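PDB 4K0J: heavy metal cation tricomponent efflux pump ZneA(CzcA-like) from Cupriavidus metallidurans, which probably exports zinc ions in exchange for protons as the inner-membrane pump of a tripartite resistance-nodulation-cell division efflux system. Local coordinates for residues Y549-P562 / G643-G655. Residues are numbered along the deposited sequence; the frame is centred on the assembly and turned at random.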
loop_
_atom_site.group_PDB
_atom_site.type_symbol
_atom_site.label_atom_id
_atom_site.label_comp_id
_atom_site.label_asym_id
_atom_site.label_seq_id
_atom_site.Cartn_x
_atom_site.Cartn_y
_atom_site.Cartn_z
ATOM N N TYR C 549 6.201 28.597 -24.815
ATOM C CA TYR C 549 6.693 29.206 -23.579
ATOM C C TYR C 549 5.868 28.888 -22.329
ATOM O O TYR C 549 6.425 28.765 -21.235
ATOM C CB TYR C 549 6.820 30.719 -23.758
ATOM C CG TYR C 549 7.133 31.477 -22.488
ATOM C CD1 TYR C 549 8.414 31.469 -21.947
ATOM C CD2 TYR C 549 6.149 32.210 -21.835
ATOM C CE1 TYR C 549 8.703 32.164 -20.789
ATOM C CE2 TYR C 549 6.429 32.908 -20.680
ATOM C CZ TYR C 549 7.704 32.881 -20.161
ATOM O OH TYR C 549 7.967 33.581 -19.009
ATOM N N LEU C 550 4.554 28.746 -22.498
ATOM C CA LEU C 550 3.642 28.496 -21.379
ATOM C C LEU C 550 3.753 29.582 -20.312
ATOM O O LEU C 550 4.426 29.402 -19.295
ATOM C CB LEU C 550 3.875 27.111 -20.763
ATOM C CG LEU C 550 2.728 26.104 -20.900
ATOM C CD1 LEU C 550 2.745 25.432 -22.272
ATOM C CD2 LEU C 550 2.767 25.073 -19.787
ATOM N N ASP C 551 3.080 30.704 -20.552
ATOM C CA ASP C 551 3.209 31.884 -19.708
ATOM C C ASP C 551 2.535 31.732 -18.343
ATOM O O ASP C 551 1.327 31.516 -18.249
ATOM C CB ASP C 551 2.644 33.106 -20.432
ATOM C CG ASP C 551 3.248 34.410 -19.945
ATOM O OD1 ASP C 551 3.843 34.429 -18.850
ATOM O OD2 ASP C 551 3.124 35.424 -20.662
ATOM N N GLU C 552 3.332 31.844 -17.287
ATOM C CA GLU C 552 2.800 31.877 -15.935
ATOM C C GLU C 552 2.629 33.342 -15.523
ATOM O O GLU C 552 2.846 34.250 -16.327
ATOM C CB GLU C 552 3.739 31.138 -14.977
ATOM C CG GLU C 552 4.180 29.767 -15.482
ATOM C CD GLU C 552 5.156 29.064 -14.544
ATOM O OE1 GLU C 552 5.547 29.649 -13.510
ATOM O OE2 GLU C 552 5.534 27.915 -14.850
ATOM N N GLY C 553 2.242 33.580 -14.277
ATOM C CA GLY C 553 2.017 34.938 -13.821
ATOM C C GLY C 553 3.273 35.786 -13.693
ATOM O O GLY C 553 3.200 37.016 -13.696
ATOM N N SER C 554 4.428 35.134 -13.594
ATOM C CA SER C 554 5.654 35.830 -13.220
ATOM C C SER C 554 6.895 35.344 -13.957
ATOM O O SER C 554 6.800 34.667 -14.979
ATOM C CB SER C 554 5.869 35.708 -11.708
ATOM O OG SER C 554 5.668 34.377 -11.274
ATOM N N ILE C 555 8.060 35.707 -13.424
ATOM C CA ILE C 555 9.350 35.298 -13.981
ATOM C C ILE C 555 10.331 34.912 -12.870
ATOM O O ILE C 555 10.516 35.667 -11.924
ATOM C CB ILE C 555 9.992 36.436 -14.806
ATOM C CG1 ILE C 555 9.149 36.759 -16.039
ATOM C CG2 ILE C 555 11.404 36.064 -15.228
ATOM C CD1 ILE C 555 9.747 37.837 -16.903
ATOM N N TRP C 556 10.964 33.747 -12.990
ATOM C CA TRP C 556 11.937 33.298 -11.990
ATOM C C TRP C 556 13.385 33.447 -12.462
ATOM O O TRP C 556 13.687 33.262 -13.637
ATOM C CB TRP C 556 11.675 31.846 -11.600
ATOM C CG TRP C 556 12.414 31.403 -10.394
ATOM C CD1 TRP C 556 13.635 30.795 -10.356
ATOM C CD2 TRP C 556 11.976 31.515 -9.035
ATOM N NE1 TRP C 556 13.990 30.527 -9.052
ATOM C CE2 TRP C 556 12.987 30.958 -8.224
ATOM C CE3 TRP C 556 10.829 32.032 -8.425
ATOM C CZ2 TRP C 556 12.885 30.905 -6.835
ATOM C CZ3 TRP C 556 10.732 31.980 -7.045
ATOM C CH2 TRP C 556 11.755 31.421 -6.266
ATOM N N LEU C 557 14.276 33.771 -11.532
ATOM C CA LEU C 557 15.676 34.016 -11.856
ATOM C C LEU C 557 16.633 33.123 -11.065
ATOM O O LEU C 557 16.489 32.952 -9.857
ATOM C CB LEU C 557 16.027 35.488 -11.605
ATOM C CG LEU C 557 15.781 36.563 -12.672
ATOM C CD1 LEU C 557 14.326 36.657 -13.064
ATOM C CD2 LEU C 557 16.258 37.906 -12.165
ATOM N N GLN C 558 17.614 32.556 -11.757
ATOM C CA GLN C 558 18.717 31.877 -11.091
ATOM C C GLN C 558 19.955 32.757 -11.184
ATOM O O GLN C 558 20.772 32.604 -12.089
ATOM C CB GLN C 558 18.983 30.518 -11.730
ATOM C CG GLN C 558 17.879 29.509 -11.494
ATOM C CD GLN C 558 17.886 28.966 -10.081
ATOM O OE1 GLN C 558 18.902 29.025 -9.388
ATOM N NE2 GLN C 558 16.749 28.437 -9.643
ATOM N N VAL C 559 20.080 33.683 -10.243
ATOM C CA VAL C 559 21.115 34.702 -10.291
ATOM C C VAL C 559 22.411 34.227 -9.650
ATOM O O VAL C 559 22.440 33.882 -8.467
ATOM C CB VAL C 559 20.637 36.005 -9.625
ATOM C CG1 VAL C 559 21.777 36.992 -9.511
ATOM C CG2 VAL C 559 19.485 36.606 -10.419
ATOM N N THR C 560 23.481 34.213 -10.444
ATOM C CA THR C 560 24.782 33.721 -9.992
ATOM C C THR C 560 25.746 34.859 -9.662
ATOM O O THR C 560 25.834 35.845 -10.387
ATOM C CB THR C 560 25.431 32.790 -11.030
ATOM O OG1 THR C 560 24.485 31.799 -11.443
ATOM C CG2 THR C 560 26.642 32.104 -10.441
ATOM N N LEU C 561 26.467 34.709 -8.561
ATOM C CA LEU C 561 27.325 35.760 -8.042
ATOM C C LEU C 561 28.770 35.270 -7.899
ATOM O O LEU C 561 29.026 34.066 -7.952
ATOM C CB LEU C 561 26.775 36.240 -6.700
ATOM C CG LEU C 561 25.990 37.553 -6.686
ATOM C CD1 LEU C 561 25.082 37.676 -7.885
ATOM C CD2 LEU C 561 25.198 37.666 -5.407
ATOM N N PRO C 562 29.727 36.207 -7.746
ATOM C CA PRO C 562 31.139 35.840 -7.592
ATOM C C PRO C 562 31.392 34.868 -6.436
ATOM O O PRO C 562 30.675 34.908 -5.440
ATOM C CB PRO C 562 31.830 37.190 -7.345
ATOM C CG PRO C 562 30.730 38.191 -7.166
ATOM C CD PRO C 562 29.565 37.661 -7.902
ATOM N N GLY C 643 29.174 41.465 -11.716
ATOM C CA GLY C 643 29.256 40.198 -11.011
ATOM C C GLY C 643 27.972 39.397 -11.039
ATOM O O GLY C 643 27.940 38.243 -10.611
ATOM N N THR C 644 26.914 40.008 -11.560
ATOM C CA THR C 644 25.577 39.431 -11.497
ATOM C C THR C 644 25.219 38.626 -12.741
ATOM O O THR C 644 24.682 39.174 -13.701
ATOM C CB THR C 644 24.527 40.537 -11.337
ATOM O OG1 THR C 644 24.918 41.420 -10.280
ATOM C CG2 THR C 644 23.170 39.947 -11.024
ATOM N N GLN C 645 25.511 37.331 -12.725
ATOM C CA GLN C 645 25.058 36.437 -13.791
ATOM C C GLN C 645 23.617 35.952 -13.558
ATOM O O GLN C 645 23.298 35.434 -12.488
ATOM C CB GLN C 645 26.003 35.248 -13.920
ATOM C CG GLN C 645 27.432 35.640 -14.178
ATOM C CD GLN C 645 28.172 34.592 -14.983
ATOM O OE1 GLN C 645 27.947 34.446 -16.186
ATOM N NE2 GLN C 645 29.058 33.849 -14.322
ATOM N N VAL C 646 22.757 36.102 -14.564
ATOM C CA VAL C 646 21.323 35.889 -14.373
ATOM C C VAL C 646 20.692 34.841 -15.288
ATOM O O VAL C 646 20.650 35.015 -16.506
ATOM C CB VAL C 646 20.555 37.197 -14.567
ATOM C CG1 VAL C 646 19.071 36.954 -14.429
ATOM C CG2 VAL C 646 21.031 38.238 -13.571
ATOM N N GLY C 647 20.182 33.767 -14.687
ATOM C CA GLY C 647 19.473 32.738 -15.426
ATOM C C GLY C 647 17.993 33.053 -15.489
ATOM O O GLY C 647 17.413 33.484 -14.493
ATOM N N PHE C 648 17.384 32.833 -16.653
ATOM C CA PHE C 648 15.979 33.176 -16.875
ATOM C C PHE C 648 15.048 31.963 -17.002
ATOM O O PHE C 648 15.252 31.088 -17.849
ATOM C CB PHE C 648 15.841 34.052 -18.115
ATOM C CG PHE C 648 16.131 35.500 -17.872
ATOM C CD1 PHE C 648 15.112 36.376 -17.545
ATOM C CD2 PHE C 648 17.417 35.993 -17.985
ATOM C CE1 PHE C 648 15.373 37.722 -17.328
ATOM C CE2 PHE C 648 17.680 37.338 -17.768
ATOM C CZ PHE C 648 16.655 38.200 -17.439
ATOM N N SER C 649 14.016 31.934 -16.162
ATOM C CA SER C 649 13.038 30.846 -16.140
ATOM C C SER C 649 11.711 31.296 -15.531
ATOM O O SER C 649 11.373 32.475 -15.565
ATOM C CB SER C 649 13.595 29.636 -15.381
ATOM O OG SER C 649 14.387 30.043 -14.278
ATOM N N GLN C 650 10.951 30.350 -14.988
ATOM C CA GLN C 650 9.665 30.660 -14.364
ATOM C C GLN C 650 9.498 29.869 -13.067
ATOM O O GLN C 650 10.095 28.811 -12.909
ATOM C CB GLN C 650 8.503 30.382 -15.329
ATOM C CG GLN C 650 8.587 31.158 -16.623
ATOM C CD GLN C 650 7.293 31.155 -17.389
ATOM O OE1 GLN C 650 6.429 32.003 -17.165
ATOM N NE2 GLN C 650 7.153 30.209 -18.311
ATOM N N PRO C 651 8.695 30.393 -12.126
ATOM C CA PRO C 651 8.592 29.775 -10.800
ATOM C C PRO C 651 8.126 28.315 -10.776
ATOM O O PRO C 651 8.640 27.552 -9.965
ATOM C CB PRO C 651 7.596 30.684 -10.078
ATOM C CG PRO C 651 7.790 32.006 -10.718
ATOM C CD PRO C 651 8.005 31.694 -12.170
ATOM N N MET C 652 7.187 27.923 -11.627
ATOM C CA MET C 652 6.728 26.535 -11.616
ATOM C C MET C 652 7.636 25.638 -12.442
ATOM O O MET C 652 8.064 24.581 -11.983
ATOM C CB MET C 652 5.299 26.414 -12.148
ATOM C CG MET C 652 4.214 27.005 -11.269
ATOM S SD MET C 652 2.593 26.791 -12.038
ATOM C CE MET C 652 2.068 25.246 -11.308
ATOM N N ILE C 653 7.923 26.071 -13.666
ATOM C CA ILE C 653 8.660 25.251 -14.625
ATOM C C ILE C 653 10.134 25.047 -14.262
ATOM O O ILE C 653 10.728 24.035 -14.627
ATOM C CB ILE C 653 8.528 25.805 -16.066
ATOM C CG1 ILE C 653 8.936 24.748 -17.093
ATOM C CG2 ILE C 653 9.336 27.081 -16.238
ATOM C CD1 ILE C 653 8.046 23.537 -17.105
ATOM N N ASP C 654 10.715 25.999 -13.538
ATOM C CA ASP C 654 12.110 25.904 -13.113
ATOM C C ASP C 654 12.335 24.660 -12.257
ATOM O O ASP C 654 13.347 23.963 -12.393
ATOM C CB ASP C 654 12.504 27.152 -12.324
ATOM C CG ASP C 654 13.982 27.215 -12.023
ATOM O OD1 ASP C 654 14.738 27.732 -12.869
ATOM O OD2 ASP C 654 14.384 26.762 -10.936
ATOM N N GLY C 655 11.377 24.386 -11.378
ATOM C CA GLY C 655 11.432 23.218 -10.522
ATOM C C GLY C 655 11.495 21.916 -11.294
ATOM O O GLY C 655 12.381 21.097 -11.061
#
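Gln558 NE2 is shared between two acids, donating to Asp654 OD2 (3.2 Å) across the contact and to Glu610 OE1, while Gln558 OE1 pairs with His608 NE2. Asp654 OD2 also has a weak bond to His664, and Asp654 OD1 accepts from Ser649 OG (2.7 Å). Pro651 packs obliquely against Trp556, its CD 3.7 Å from Trp556 CB. Glu552 meets two successive backbone amides: Met652 N donates to the syn lone pair of Glu552 OE1 (3.0 Å, 165°), and Ile653 N reaches OE2 weakly. Its chain, extended beyond CG, stacks the acid on the Gln650 amide, planes 26° apart; the amides, and probably the nearby helix, would favour its negative charge. Gln650 holds the loop 549-553: Gln650 NE2 donates to Leu550 O (3.0 Å) from above the carbonyl plane, Gln650 OE1 accepts from Glu552 N (3.1 Å), and NE2 lies over one face of the Tyr549 ring, offset toward its rim, planes 17° apart. Hydrogen-bonded pairs Trp556–Ser649, Gln558–Gly647 and Thr560–Gln645 alternate with non-hydrogen-bonded Leu557–Phe648 and Val559–Val646; Leu557, Val559 and Val646 face helices 627-638 and 567-581. Strands 554-560 and edge strand 645-649, first and last of a β-α-β-β-α-β unit, are neighbours in its sheet, the ferredoxin-like fold of RND porter subdomains.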